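Long-range contact in periplasmic binding protein (Thermotoga lettingae TMO, PDB 4RY8), which binds 5-methylthioribose and probably delivers it to a membrane transporter as the solute-binding component of a sugar uptake system: residues 264-275 and 313-321. Numbering follows the deposited sequence.
Sequences RAAAALVGGEKL and NLVWPEWLK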
loop_
_atom_site.group_PDB
_atom_site.type_symbol
_atom_site.label_atom_id
_atom_site.label_comp_id
_atom_site.label_asym_id
_atom_site.label_seq_id
_atom_site.Cartn_x
_atom_site.Cartn_y
_atom_site.Cartn_z
ATOM N N ARG C 264 -8.449 -4.260 -24.562
ATOM C CA ARG C 264 -9.611 -5.041 -24.131
ATOM C C ARG C 264 -10.664 -4.175 -23.561
ATOM O O ARG C 264 -11.821 -4.409 -23.833
ATOM C CB ARG C 264 -9.274 -6.045 -23.028
ATOM C CG ARG C 264 -8.995 -7.418 -23.532
ATOM C CD ARG C 264 -9.355 -8.484 -22.511
ATOM N NE ARG C 264 -8.790 -8.291 -21.169
ATOM C CZ ARG C 264 -7.496 -8.345 -20.870
ATOM N NH1 ARG C 264 -6.566 -8.530 -21.803
ATOM N NH2 ARG C 264 -7.129 -8.225 -19.613
ATOM N N ALA C 265 -10.261 -3.206 -22.721
ATOM C CA ALA C 265 -11.198 -2.277 -22.102
ATOM C C ALA C 265 -11.914 -1.466 -23.154
ATOM O O ALA C 265 -13.137 -1.289 -23.103
ATOM C CB ALA C 265 -10.488 -1.346 -21.111
ATOM N N ALA C 266 -11.121 -0.918 -24.067
ATOM C CA ALA C 266 -11.640 -0.129 -25.149
ATOM C C ALA C 266 -12.656 -0.947 -25.919
ATOM O O ALA C 266 -13.754 -0.491 -26.188
ATOM C CB ALA C 266 -10.521 0.298 -26.058
ATOM N N ALA C 267 -12.292 -2.179 -26.252
ATOM C CA ALA C 267 -13.164 -3.019 -27.066
ATOM C C ALA C 267 -14.433 -3.393 -26.302
ATOM O O ALA C 267 -15.507 -3.473 -26.884
ATOM C CB ALA C 267 -12.422 -4.270 -27.527
ATOM N N ALA C 268 -14.306 -3.599 -24.991
ATOM C CA ALA C 268 -15.461 -3.856 -24.136
ATOM C C ALA C 268 -16.458 -2.696 -24.173
ATOM O O ALA C 268 -17.668 -2.908 -24.318
ATOM C CB ALA C 268 -15.014 -4.145 -22.704
ATOM N N LEU C 269 -15.967 -1.466 -24.044
ATOM C CA LEU C 269 -16.873 -0.303 -24.085
ATOM C C LEU C 269 -17.619 -0.233 -25.399
ATOM O O LEU C 269 -18.812 -0.003 -25.407
ATOM C CB LEU C 269 -16.113 1.006 -23.873
ATOM C CG LEU C 269 -15.485 1.169 -22.503
ATOM C CD1 LEU C 269 -14.458 2.292 -22.538
ATOM C CD2 LEU C 269 -16.550 1.381 -21.425
ATOM N N VAL C 270 -16.918 -0.447 -26.510
ATOM C CA VAL C 270 -17.553 -0.402 -27.836
ATOM C C VAL C 270 -18.677 -1.455 -27.919
ATOM O O VAL C 270 -19.736 -1.180 -28.458
ATOM C CB VAL C 270 -16.519 -0.574 -28.982
ATOM C CG1 VAL C 270 -17.220 -0.809 -30.315
ATOM C CG2 VAL C 270 -15.607 0.655 -29.068
ATOM N N GLY C 271 -18.440 -2.631 -27.345
ATOM C CA GLY C 271 -19.475 -3.654 -27.169
ATOM C C GLY C 271 -20.639 -3.340 -26.218
ATOM O O GLY C 271 -21.527 -4.169 -26.047
ATOM N N GLY C 272 -20.645 -2.163 -25.591
ATOM C CA GLY C 272 -21.752 -1.742 -24.726
ATOM C C GLY C 272 -21.607 -2.132 -23.262
ATOM O O GLY C 272 -22.512 -1.893 -22.464
ATOM N N GLU C 273 -20.474 -2.731 -22.904
ATOM C CA GLU C 273 -20.218 -3.155 -21.539
ATOM C C GLU C 273 -19.903 -1.969 -20.612
ATOM O O GLU C 273 -19.192 -1.038 -20.994
ATOM C CB GLU C 273 -19.049 -4.137 -21.497
ATOM C CG GLU C 273 -19.291 -5.435 -22.218
ATOM C CD GLU C 273 -20.239 -6.383 -21.483
ATOM O OE1 GLU C 273 -20.473 -6.232 -20.262
ATOM O OE2 GLU C 273 -20.750 -7.299 -22.142
ATOM N N LYS C 274 -20.456 -2.021 -19.402
ATOM C CA LYS C 274 -20.132 -1.074 -18.343
ATOM C C LYS C 274 -18.944 -1.654 -17.582
ATOM O O LYS C 274 -18.985 -2.804 -17.134
ATOM C CB LYS C 274 -21.332 -0.852 -17.404
ATOM N N LEU C 275 -17.892 -0.852 -17.476
ATOM C CA LEU C 275 -16.657 -1.252 -16.837
ATOM C C LEU C 275 -16.531 -0.607 -15.483
ATOM O O LEU C 275 -17.095 0.470 -15.245
ATOM C CB LEU C 275 -15.443 -0.879 -17.708
ATOM C CG LEU C 275 -14.773 -2.013 -18.542
ATOM C CD1 LEU C 275 -15.776 -3.029 -19.072
ATOM C CD2 LEU C 275 -13.915 -1.461 -19.681
ATOM N N ASN C 313 -6.573 -11.252 -15.229
ATOM C CA ASN C 313 -7.908 -11.642 -15.654
ATOM C C ASN C 313 -8.978 -10.545 -15.573
ATOM O O ASN C 313 -10.139 -10.854 -15.321
ATOM C CB ASN C 313 -8.368 -12.867 -14.856
ATOM N N LEU C 314 -8.594 -9.280 -15.792
ATOM C CA LEU C 314 -9.544 -8.172 -15.812
ATOM C C LEU C 314 -10.216 -7.981 -17.176
ATOM O O LEU C 314 -9.564 -8.061 -18.199
ATOM C CB LEU C 314 -8.821 -6.856 -15.482
ATOM C CG LEU C 314 -8.355 -6.654 -14.050
ATOM C CD1 LEU C 314 -7.365 -5.505 -13.997
ATOM C CD2 LEU C 314 -9.540 -6.391 -13.138
ATOM N N VAL C 315 -11.513 -7.686 -17.169
ATOM C CA VAL C 315 -12.279 -7.317 -18.362
ATOM C C VAL C 315 -12.274 -8.382 -19.453
ATOM O O VAL C 315 -11.750 -8.165 -20.551
ATOM C CB VAL C 315 -11.823 -5.966 -18.956
ATOM C CG1 VAL C 315 -12.781 -5.524 -20.047
ATOM C CG2 VAL C 315 -11.781 -4.912 -17.860
ATOM N N TRP C 316 -12.887 -9.520 -19.147
ATOM C CA TRP C 316 -13.042 -10.598 -20.103
ATOM C C TRP C 316 -14.520 -11.010 -20.209
ATOM O O TRP C 316 -14.863 -12.169 -19.924
ATOM C CB TRP C 316 -12.203 -11.807 -19.660
ATOM C CG TRP C 316 -10.706 -11.675 -19.863
ATOM C CD1 TRP C 316 -9.772 -11.396 -18.915
ATOM C CD2 TRP C 316 -9.994 -11.860 -21.084
ATOM N NE1 TRP C 316 -8.519 -11.366 -19.474
ATOM C CE2 TRP C 316 -8.628 -11.653 -20.806
ATOM C CE3 TRP C 316 -10.379 -12.169 -22.392
ATOM C CZ2 TRP C 316 -7.645 -11.752 -21.780
ATOM C CZ3 TRP C 316 -9.402 -12.272 -23.362
ATOM C CH2 TRP C 316 -8.047 -12.061 -23.051
ATOM N N PRO C 317 -15.403 -10.083 -20.635
ATOM C CA PRO C 317 -16.807 -10.480 -20.790
ATOM C C PRO C 317 -16.931 -11.719 -21.667
ATOM O O PRO C 317 -16.040 -12.005 -22.474
ATOM C CB PRO C 317 -17.475 -9.261 -21.458
ATOM C CG PRO C 317 -16.399 -8.250 -21.686
ATOM C CD PRO C 317 -15.201 -8.640 -20.870
ATOM N N GLU C 318 -18.019 -12.457 -21.520
ATOM C CA GLU C 318 -18.109 -13.750 -22.180
ATOM C C GLU C 318 -17.895 -13.640 -23.674
ATOM O O GLU C 318 -17.129 -14.415 -24.264
ATOM C CB GLU C 318 -19.469 -14.403 -21.911
ATOM C CG GLU C 318 -19.700 -14.786 -20.463
ATOM C CD GLU C 318 -18.576 -15.625 -19.897
ATOM O OE1 GLU C 318 -18.306 -15.485 -18.688
ATOM O OE2 GLU C 318 -17.963 -16.412 -20.658
ATOM N N TRP C 319 -18.594 -12.688 -24.286
ATOM C CA TRP C 319 -18.527 -12.503 -25.735
ATOM C C TRP C 319 -17.122 -12.169 -26.247
ATOM O O TRP C 319 -16.729 -12.586 -27.327
ATOM C CB TRP C 319 -19.549 -11.446 -26.182
ATOM C CG TRP C 319 -19.322 -10.059 -25.643
ATOM C CD1 TRP C 319 -19.902 -9.496 -24.535
ATOM C CD2 TRP C 319 -18.476 -9.055 -26.209
ATOM N NE1 TRP C 319 -19.445 -8.211 -24.370
ATOM C CE2 TRP C 319 -18.572 -7.913 -25.382
ATOM C CE3 TRP C 319 -17.637 -9.008 -27.321
ATOM C CZ2 TRP C 319 -17.885 -6.735 -25.653
ATOM C CZ3 TRP C 319 -16.926 -7.825 -27.568
ATOM C CH2 TRP C 319 -17.062 -6.713 -26.727
ATOM N N LEU C 320 -16.363 -11.426 -25.467
ATOM C CA LEU C 320 -15.036 -11.034 -25.886
ATOM C C LEU C 320 -14.039 -12.181 -25.856
ATOM O O LEU C 320 -13.207 -12.290 -26.758
ATOM C CB LEU C 320 -14.515 -9.886 -25.014
ATOM C CG LEU C 320 -13.262 -9.176 -25.536
ATOM C CD1 LEU C 320 -13.388 -7.677 -25.296
ATOM C CD2 LEU C 320 -11.989 -9.712 -24.885
ATOM N N LYS C 321 -14.077 -13.011 -24.815
ATOM C CA LYS C 321 -13.133 -14.133 -24.734
ATOM C C LYS C 321 -13.554 -15.186 -25.741
ATOM O O LYS C 321 -12.699 -15.810 -26.354
ATOM C CB LYS C 321 -13.027 -14.725 -23.322
ATOM C CG LYS C 321 -14.083 -15.764 -22.987
ATOM C CD LYS C 321 -13.961 -16.295 -21.561
ATOM C CE LYS C 321 -14.036 -15.171 -20.539
ATOM N NZ LYS C 321 -14.443 -15.624 -19.187
#
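Arg264, on helix 255-270, reaches across to the chain that leads into helix 318-326 and is held there by the backbone carbonyls of Leu314 and Val315 and the indole face of Trp316. Arg264 CB lies 4.1 Å from Val315 O, and Arg264 CG meets Leu320 CD2 at 4.0 Å. Arg264 CD then sits almost squarely over the six-membered ring of Trp316, a CH-pi contact 3.5 Å from the centroid. A bend at chi3 (-52°) lays the guanidinium over the CE2 side of the indole, NH2 near NE1 and NH1 near CZ2, and the two flat groups stack with their planes 11° apart. Arg264 NE and NH2 grip the single atom Leu314 O side-on, NH2 at 2.8 Å, with the oxygen nearly in the guanidinium plane; NE also makes a weak bond to Val315 O. NH1 is hydrogen-bonded outside this contact. A leucine in place of Arg264 would probably leave Leu314 O without its two donors and the Trp316 face without its stacking partner.

One turn on from Arg264, Ala268 CB meets Val315 CG1 at 3.7 Å, and the same methyl also touches Leu275 CD1 beyond the helix end. Past the Schellman motif that closes the helix at Gly272, Glu273 takes the indole N-H of Trp319 (NE1) on the anti side of OE2 at 2.7 Å, somewhat out of the carboxylate plane though in the plane of the indole. Trp319 CZ2 lies 3.8 Å from Gly271 CA, on the side where a CB would point, and a beta carbon there would clash with the ring. Helix 28-44 adds Met40 against Arg264 and Trp316, and Leu44 against Leu320. The arrangement is a C-terminal helix docked on the outer helical layer of one alpha/beta lobe, remote from the sugar cleft, in a two-lobed periplasmic binding protein fold.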